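Local atomic coordinates of putative P450-like enzyme (Streptomyces himastatinicus ATCC 53653, PDB entry 5Z9J), a protein that probably acts as a cytochrome P450-type monooxygenase, and binds heme b. Residues Val117-Phe129 and Val385-Thr397. Numbering follows the deposited sequence.
Sequences VEGKSQFDLVAEF and VDASGVATLPVVT
Phe123 and Val395 face each other as the hydrogen-bonded pair of a short antiparallel ladder, in which strand 122-124 forms one edge of a small three-stranded sheet of the P450 fold and the C-terminal strand 392-396 runs through its middle. Val395 sets its CG2 methyl over the centre of the Phe123 ring, 3.7 Å from the centroid and 12° off the normal, a CH-pi contact. The ring stands there because CG sits between the backbone N and the carbonyl carbon (chi1 59°), and its opposite face takes CG2 of Val117, offset toward the rim. Past this pair, Leu125 and Leu393 lie side by side, pointing the same way, CD2 to CD2 at 4.0 Å, and Leu125 also packs on Met250 and Leu364 of helices 240-255 and 350-367. CG2 of Val126 touches both CB of Leu393 and, 4.0 Å away, CG2 of Val390.

Where the strand gives way to helix 125-130, Asp124 is the N-cap. Its CG is anti to the backbone N (chi1 179°), which turns the carboxylate to the helix start and to the partner strand at once. Asp124 OD1 accepts from Val126 N at 3.0 Å and from Leu393 N at a suspiciously short 2.5 Å. Replacing the aspartate by an alanine is likely to leave both amides without the oxygen they share, and the first turn without its cap. The two donors reach OD1 from opposite faces of the carboxylate plane.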
ATOM      1  N   VAL A 117      -4.746 -23.284  -9.521  1.00 38.52           N
ATOM      2  CA  VAL A 117      -5.866 -23.032 -10.433  1.00 39.77           C
ATOM      3  C   VAL A 117      -5.747 -23.737 -11.788  1.00 41.30           C
ATOM      4  O   VAL A 117      -6.462 -23.376 -12.729  1.00 39.65           O
ATOM      5  CB  VAL A 117      -6.050 -21.526 -10.693  1.00 40.10           C
ATOM      6  CG1 VAL A 117      -6.526 -20.818  -9.458  1.00 39.50           C
ATOM      7  CG2 VAL A 117      -4.765 -20.940 -11.262  1.00 38.81           C
ATOM      8  N   GLU A 118      -4.916 -24.789 -11.864  1.00 45.14           N
ATOM      9  CA  GLU A 118      -4.635 -25.467 -13.142  1.00 48.29           C
ATOM     10  C   GLU A 118      -5.886 -26.044 -13.831  1.00 49.51           C
ATOM     11  O   GLU A 118      -5.967 -26.071 -15.069  1.00 52.15           O
ATOM     12  CB  GLU A 118      -3.617 -26.617 -12.961  1.00 52.33           C
ATOM     13  CG  GLU A 118      -4.086 -27.755 -12.027  1.00 55.98           C
ATOM     14  CD  GLU A 118      -2.972 -28.671 -11.495  1.00 59.23           C
ATOM     15  OE1 GLU A 118      -1.771 -28.426 -11.750  1.00 59.35           O
ATOM     16  OE2 GLU A 118      -3.320 -29.704 -10.863  1.00 61.57           O
ATOM     17  N   GLY A 119      -6.857 -26.510 -13.051  1.00 48.42           N
ATOM     18  CA  GLY A 119      -8.077 -27.079 -13.617  1.00 49.43           C
ATOM     19  C   GLY A 119      -9.145 -26.071 -14.045  1.00 48.07           C
ATOM     20  O   GLY A 119     -10.159 -26.425 -14.685  1.00 48.79           O
ATOM     21  N   LYS A 120      -8.939 -24.830 -13.613  1.00 44.92           N
ATOM     22  CA  LYS A 120      -9.881 -23.733 -13.814  1.00 42.51           C
ATOM     23  C   LYS A 120      -9.626 -22.876 -15.048  1.00 41.84           C
ATOM     24  O   LYS A 120      -8.584 -22.246 -15.188  1.00 40.78           O
ATOM     25  CB  LYS A 120      -9.883 -22.857 -12.556  1.00 39.96           C
ATOM     26  CG  LYS A 120     -10.438 -23.575 -11.292  1.00 49.54           C
ATOM     27  CD  LYS A 120     -10.355 -22.680 -10.038  1.00 48.61           C
ATOM     28  CE  LYS A 120     -11.123 -23.268  -8.838  1.00 49.52           C
ATOM     29  NZ  LYS A 120     -10.764 -24.665  -8.474  1.00 50.47           N
ATOM     30  N   SER A 121     -10.609 -22.832 -15.932  1.00 42.85           N
ATOM     31  CA  SER A 121     -10.503 -22.029 -17.142  1.00 42.60           C
ATOM     32  C   SER A 121     -10.940 -20.581 -16.886  1.00 42.29           C
ATOM     33  O   SER A 121     -10.634 -19.670 -17.675  1.00 42.20           O
ATOM     34  CB  SER A 121     -11.327 -22.671 -18.239  1.00 44.29           C
ATOM     35  OG  SER A 121     -12.698 -22.425 -18.039  1.00 45.10           O
ATOM     36  N   GLN A 122     -11.644 -20.374 -15.770  1.00 41.94           N
ATOM     37  CA  GLN A 122     -12.150 -19.056 -15.378  1.00 41.57           C
ATOM     38  C   GLN A 122     -11.936 -18.894 -13.901  1.00 38.86           C
ATOM     39  O   GLN A 122     -12.225 -19.833 -13.152  1.00 38.89           O
ATOM     40  CB  GLN A 122     -13.639 -18.910 -15.680  1.00 45.94           C
ATOM     41  CG  GLN A 122     -14.000 -19.102 -17.118  1.00 50.84           C
ATOM     42  CD  GLN A 122     -15.496 -19.163 -17.320  1.00 55.40           C
ATOM     43  OE1 GLN A 122     -16.195 -19.892 -16.620  1.00 56.65           O
ATOM     44  NE2 GLN A 122     -15.991 -18.427 -18.302  1.00 57.36           N
ATOM     45  N   PHE A 123     -11.403 -17.748 -13.474  1.00 36.27           N
ATOM     46  CA  PHE A 123     -11.245 -17.495 -12.039  1.00 34.30           C
ATOM     47  C   PHE A 123     -10.959 -16.044 -11.694  1.00 32.27           C
ATOM     48  O   PHE A 123     -10.800 -15.178 -12.594  1.00 29.25           O
ATOM     49  CB  PHE A 123     -10.146 -18.390 -11.461  1.00 33.10           C
ATOM     50  CG  PHE A 123      -8.796 -18.196 -12.099  1.00 31.11           C
ATOM     51  CD1 PHE A 123      -7.860 -17.372 -11.512  1.00 28.52           C
ATOM     52  CD2 PHE A 123      -8.460 -18.854 -13.273  1.00 32.14           C
ATOM     53  CE1 PHE A 123      -6.612 -17.188 -12.096  1.00 28.06           C
ATOM     54  CE2 PHE A 123      -7.220 -18.686 -13.839  1.00 30.37           C
ATOM     55  CZ  PHE A 123      -6.298 -17.846 -13.247  1.00 28.99           C
ATOM     56  N   ASP A 124     -10.949 -15.746 -10.394  1.00 28.78           N
ATOM     57  CA  ASP A 124     -10.563 -14.397  -9.956  1.00 29.17           C
ATOM     58  C   ASP A 124      -9.085 -14.314  -9.633  1.00 29.20           C
ATOM     59  O   ASP A 124      -8.602 -14.869  -8.625  1.00 26.08           O
ATOM     60  CB  ASP A 124     -11.389 -13.922  -8.757  1.00 30.39           C
ATOM     61  CG  ASP A 124     -10.991 -12.522  -8.262  1.00 31.73           C
ATOM     62  OD1 ASP A 124     -10.335 -11.746  -8.987  1.00 30.43           O
ATOM     63  OD2 ASP A 124     -11.397 -12.183  -7.136  1.00 35.27           O
ATOM     64  N   LEU A 125      -8.386 -13.604 -10.500  1.00 25.79           N
ATOM     65  CA  LEU A 125      -6.940 -13.414 -10.390  1.00 31.63           C
ATOM     66  C   LEU A 125      -6.530 -12.794  -9.063  1.00 29.73           C
ATOM     67  O   LEU A 125      -5.467 -13.109  -8.527  1.00 30.16           O
ATOM     68  CB  LEU A 125      -6.435 -12.524 -11.530  1.00 24.75           C
ATOM     69  CG  LEU A 125      -4.910 -12.446 -11.668  1.00 25.10           C
ATOM     70  CD1 LEU A 125      -4.327 -13.824 -11.968  1.00 25.03           C
ATOM     71  CD2 LEU A 125      -4.485 -11.467 -12.741  1.00 24.28           C
ATOM     72  N   VAL A 126      -7.343 -11.873  -8.546  1.00 28.20           N
ATOM     73  CA  VAL A 126      -7.025 -11.273  -7.248  1.00 27.73           C
ATOM     74  C   VAL A 126      -7.154 -12.328  -6.142  1.00 29.18           C
ATOM     75  O   VAL A 126      -6.216 -12.631  -5.372  1.00 30.18           O
ATOM     76  CB  VAL A 126      -7.956 -10.065  -6.936  1.00 25.30           C
ATOM     77  CG1 VAL A 126      -7.628  -9.495  -5.588  1.00 24.08           C
ATOM     78  CG2 VAL A 126      -7.789  -8.990  -8.010  1.00 23.35           C
ATOM     79  N   ALA A 127      -8.321 -12.927  -6.061  1.00 28.69           N
ATOM     80  CA  ALA A 127      -8.552 -13.874  -4.961  1.00 27.09           C
ATOM     81  C   ALA A 127      -7.666 -15.125  -5.073  1.00 28.62           C
ATOM     82  O   ALA A 127      -7.272 -15.709  -4.064  1.00 29.95           O
ATOM     83  CB  ALA A 127     -10.006 -14.270  -4.908  1.00 27.15           C
ATOM     84  N   GLU A 128      -7.390 -15.582  -6.287  1.00 28.83           N
ATOM     85  CA  GLU A 128      -6.631 -16.819  -6.448  1.00 29.74           C
ATOM     86  C   GLU A 128      -5.121 -16.566  -6.441  1.00 29.12           C
ATOM     87  O   GLU A 128      -4.336 -17.459  -6.188  1.00 32.02           O
ATOM     88  CB  GLU A 128      -6.988 -17.530  -7.759  1.00 30.11           C
ATOM     89  CG  GLU A 128      -8.429 -17.845  -7.950  1.00 31.66           C
ATOM     90  CD  GLU A 128      -8.941 -18.956  -7.047  1.00 36.47           C
ATOM     91  OE1 GLU A 128      -8.198 -19.912  -6.724  1.00 37.87           O
ATOM     92  OE2 GLU A 128     -10.117 -18.841  -6.666  1.00 40.91           O
ATOM     93  N   PHE A 129      -4.701 -15.366  -6.817  1.00 29.05           N
ATOM     94  CA  PHE A 129      -3.286 -15.210  -7.084  1.00 24.17           C
ATOM     95  C   PHE A 129      -2.727 -13.943  -6.523  1.00 25.09           C
ATOM     96  O   PHE A 129      -1.778 -13.998  -5.737  1.00 23.05           O
ATOM     97  CB  PHE A 129      -3.037 -15.272  -8.587  1.00 24.49           C
ATOM     98  CG  PHE A 129      -1.589 -15.200  -8.968  1.00 26.87           C
ATOM     99  CD1 PHE A 129      -0.729 -16.244  -8.655  1.00 26.71           C
ATOM    100  CD2 PHE A 129      -1.088 -14.108  -9.648  1.00 23.95           C
ATOM    101  CE1 PHE A 129       0.612 -16.206  -9.005  1.00 25.34           C
ATOM    102  CE2 PHE A 129       0.254 -14.061 -10.005  1.00 25.18           C
ATOM    103  CZ  PHE A 129       1.110 -15.124  -9.672  1.00 25.85           C
ATOM    104  N   VAL A 385     -11.254   4.830  -0.419  1.00 28.28           N
ATOM    105  CA  VAL A 385     -11.018   6.073  -1.135  1.00 26.57           C
ATOM    106  C   VAL A 385      -9.517   6.344  -1.357  1.00 25.51           C
ATOM    107  O   VAL A 385      -9.158   7.014  -2.341  1.00 26.01           O
ATOM    108  CB  VAL A 385     -11.704   7.275  -0.430  1.00 39.83           C
ATOM    109  CG1 VAL A 385     -11.015   7.625   0.897  1.00 40.51           C
ATOM    110  CG2 VAL A 385     -11.750   8.478  -1.366  1.00 39.32           C
ATOM    111  N   ASP A 386      -8.622   5.845  -0.489  1.00 21.39           N
ATOM    112  CA  ASP A 386      -7.208   6.184  -0.692  1.00 24.28           C
ATOM    113  C   ASP A 386      -6.469   5.150  -1.534  1.00 23.20           C
ATOM    114  O   ASP A 386      -5.262   5.155  -1.646  1.00 20.24           O
ATOM    115  CB  ASP A 386      -6.493   6.471   0.652  1.00 26.63           C
ATOM    116  CG  ASP A 386      -6.584   5.327   1.654  1.00 30.50           C
ATOM    117  OD1 ASP A 386      -7.488   4.471   1.527  1.00 32.60           O
ATOM    118  OD2 ASP A 386      -5.785   5.325   2.614  1.00 30.90           O
ATOM    119  N   ALA A 387      -7.232   4.296  -2.186  1.00 24.58           N
ATOM    120  CA  ALA A 387      -6.692   3.257  -3.040  1.00 27.25           C
ATOM    121  C   ALA A 387      -7.344   3.233  -4.410  1.00 29.30           C
ATOM    122  O   ALA A 387      -8.580   3.240  -4.532  1.00 31.22           O
ATOM    123  CB  ALA A 387      -6.841   1.862  -2.373  1.00 27.26           C
ATOM    124  N   SER A 388      -6.501   3.153  -5.431  1.00 27.43           N
ATOM    125  CA  SER A 388      -6.993   3.039  -6.751  1.00 30.89           C
ATOM    126  C   SER A 388      -6.533   1.677  -7.312  1.00 31.20           C
ATOM    127  O   SER A 388      -5.409   1.516  -7.815  1.00 31.41           O
ATOM    128  CB  SER A 388      -6.482   4.251  -7.554  1.00 33.79           C
ATOM    129  OG  SER A 388      -6.821   4.166  -8.903  1.00 37.15           O
ATOM    130  N   GLY A 389      -7.421   0.686  -7.264  1.00 30.01           N
ATOM    131  CA  GLY A 389      -7.071  -0.616  -7.800  1.00 30.36           C
ATOM    132  C   GLY A 389      -8.232  -1.590  -7.808  1.00 31.81           C
ATOM    133  O   GLY A 389      -9.267  -1.285  -7.243  1.00 32.51           O
ATOM    134  N   VAL A 390      -8.050  -2.750  -8.444  1.00 20.43           N
ATOM    135  CA  VAL A 390      -9.123  -3.713  -8.623  1.00 24.64           C
ATOM    136  C   VAL A 390      -9.213  -4.588  -7.356  1.00 24.60           C
ATOM    137  O   VAL A 390      -8.198  -4.849  -6.757  1.00 23.53           O
ATOM    138  CB  VAL A 390      -8.907  -4.602  -9.856  1.00 24.96           C
ATOM    139  CG1 VAL A 390      -8.906  -3.751 -11.178  1.00 21.74           C
ATOM    140  CG2 VAL A 390      -7.634  -5.412  -9.735  1.00 23.46           C
ATOM    141  N   ALA A 391     -10.430  -4.890  -6.916  1.00 25.69           N
ATOM    142  CA  ALA A 391     -10.680  -5.834  -5.804  1.00 27.00           C
ATOM    143  C   ALA A 391     -10.969  -7.256  -6.304  1.00 26.94           C
ATOM    144  O   ALA A 391     -10.715  -8.266  -5.606  1.00 27.50           O
ATOM    145  CB  ALA A 391     -11.843  -5.334  -4.953  1.00 27.19           C
ATOM    146  N   THR A 392     -11.499  -7.320  -7.518  1.00 26.09           N
ATOM    147  CA  THR A 392     -11.841  -8.572  -8.191  1.00 25.61           C
ATOM    148  C   THR A 392     -11.385  -8.490  -9.607  1.00 26.09           C
ATOM    149  O   THR A 392     -11.625  -7.464 -10.278  1.00 27.32           O
ATOM    150  CB  THR A 392     -13.370  -8.820  -8.234  1.00 24.87           C
ATOM    151  OG1 THR A 392     -14.004  -7.739  -8.959  1.00 24.37           O
ATOM    152  CG2 THR A 392     -13.942  -8.876  -6.878  1.00 23.49           C
ATOM    153  N   LEU A 393     -10.732  -9.535 -10.103  1.00 24.91           N
ATOM    154  CA  LEU A 393     -10.410  -9.531 -11.525  1.00 25.24           C
ATOM    155  C   LEU A 393     -10.655 -10.893 -12.132  1.00 23.47           C
ATOM    156  O   LEU A 393      -9.714 -11.706 -12.245  1.00 24.81           O
ATOM    157  CB  LEU A 393      -8.965  -9.071 -11.756  1.00 22.15           C
ATOM    158  CG  LEU A 393      -8.495  -8.960 -13.209  1.00 23.26           C
ATOM    159  CD1 LEU A 393      -9.414  -8.100 -14.081  1.00 24.15           C
ATOM    160  CD2 LEU A 393      -7.058  -8.431 -13.210  1.00 22.68           C
ATOM    161  N   PRO A 394     -11.904 -11.155 -12.549  1.00 24.46           N
ATOM    162  CA  PRO A 394     -12.207 -12.393 -13.269  1.00 25.29           C
ATOM    163  C   PRO A 394     -11.417 -12.508 -14.547  1.00 27.11           C
ATOM    164  O   PRO A 394     -11.385 -11.549 -15.374  1.00 25.60           O
ATOM    165  CB  PRO A 394     -13.698 -12.284 -13.592  1.00 26.46           C
ATOM    166  CG  PRO A 394     -14.224 -11.349 -12.617  1.00 26.16           C
ATOM    167  CD  PRO A 394     -13.111 -10.353 -12.334  1.00 26.73           C
ATOM    168  N   VAL A 395     -10.727 -13.633 -14.681  1.00 25.38           N
ATOM    169  CA  VAL A 395      -9.966 -13.877 -15.884  1.00 32.28           C
ATOM    170  C   VAL A 395     -10.374 -15.183 -16.551  1.00 33.07           C
ATOM    171  O   VAL A 395     -10.947 -16.088 -15.903  1.00 34.12           O
ATOM    172  CB  VAL A 395      -8.467 -13.872 -15.604  1.00 29.67           C
ATOM    173  CG1 VAL A 395      -7.998 -12.450 -15.292  1.00 28.03           C
ATOM    174  CG2 VAL A 395      -8.137 -14.856 -14.488  1.00 29.20           C
ATOM    175  N   VAL A 396     -10.158 -15.237 -17.860  1.00 33.59           N
ATOM    176  CA  VAL A 396     -10.395 -16.453 -18.609  1.00 37.17           C
ATOM    177  C   VAL A 396      -9.121 -16.871 -19.344  1.00 38.74           C
ATOM    178  O   VAL A 396      -8.376 -16.030 -19.836  1.00 38.31           O
ATOM    179  CB  VAL A 396     -11.555 -16.276 -19.626  1.00 39.97           C
ATOM    180  CG1 VAL A 396     -11.285 -15.096 -20.539  1.00 39.26           C
ATOM    181  CG2 VAL A 396     -11.739 -17.533 -20.438  1.00 41.80           C
ATOM    182  N   THR A 397      -8.880 -18.175 -19.392  1.00 39.94           N
ATOM    183  CA  THR A 397      -7.789 -18.757 -20.156  1.00 42.85           C
ATOM    184  C   THR A 397      -8.395 -19.479 -21.345  1.00 45.75           C
ATOM    185  O   THR A 397      -7.790 -19.557 -22.412  1.00 47.37           O
ATOM    186  CB  THR A 397      -6.939 -19.750 -19.330  1.00 43.50           C
ATOM    187  OG1 THR A 397      -7.754 -20.863 -18.952  1.00 44.98           O
ATOM    188  CG2 THR A 397      -6.389 -19.084 -18.084  1.00 42.13           C
TER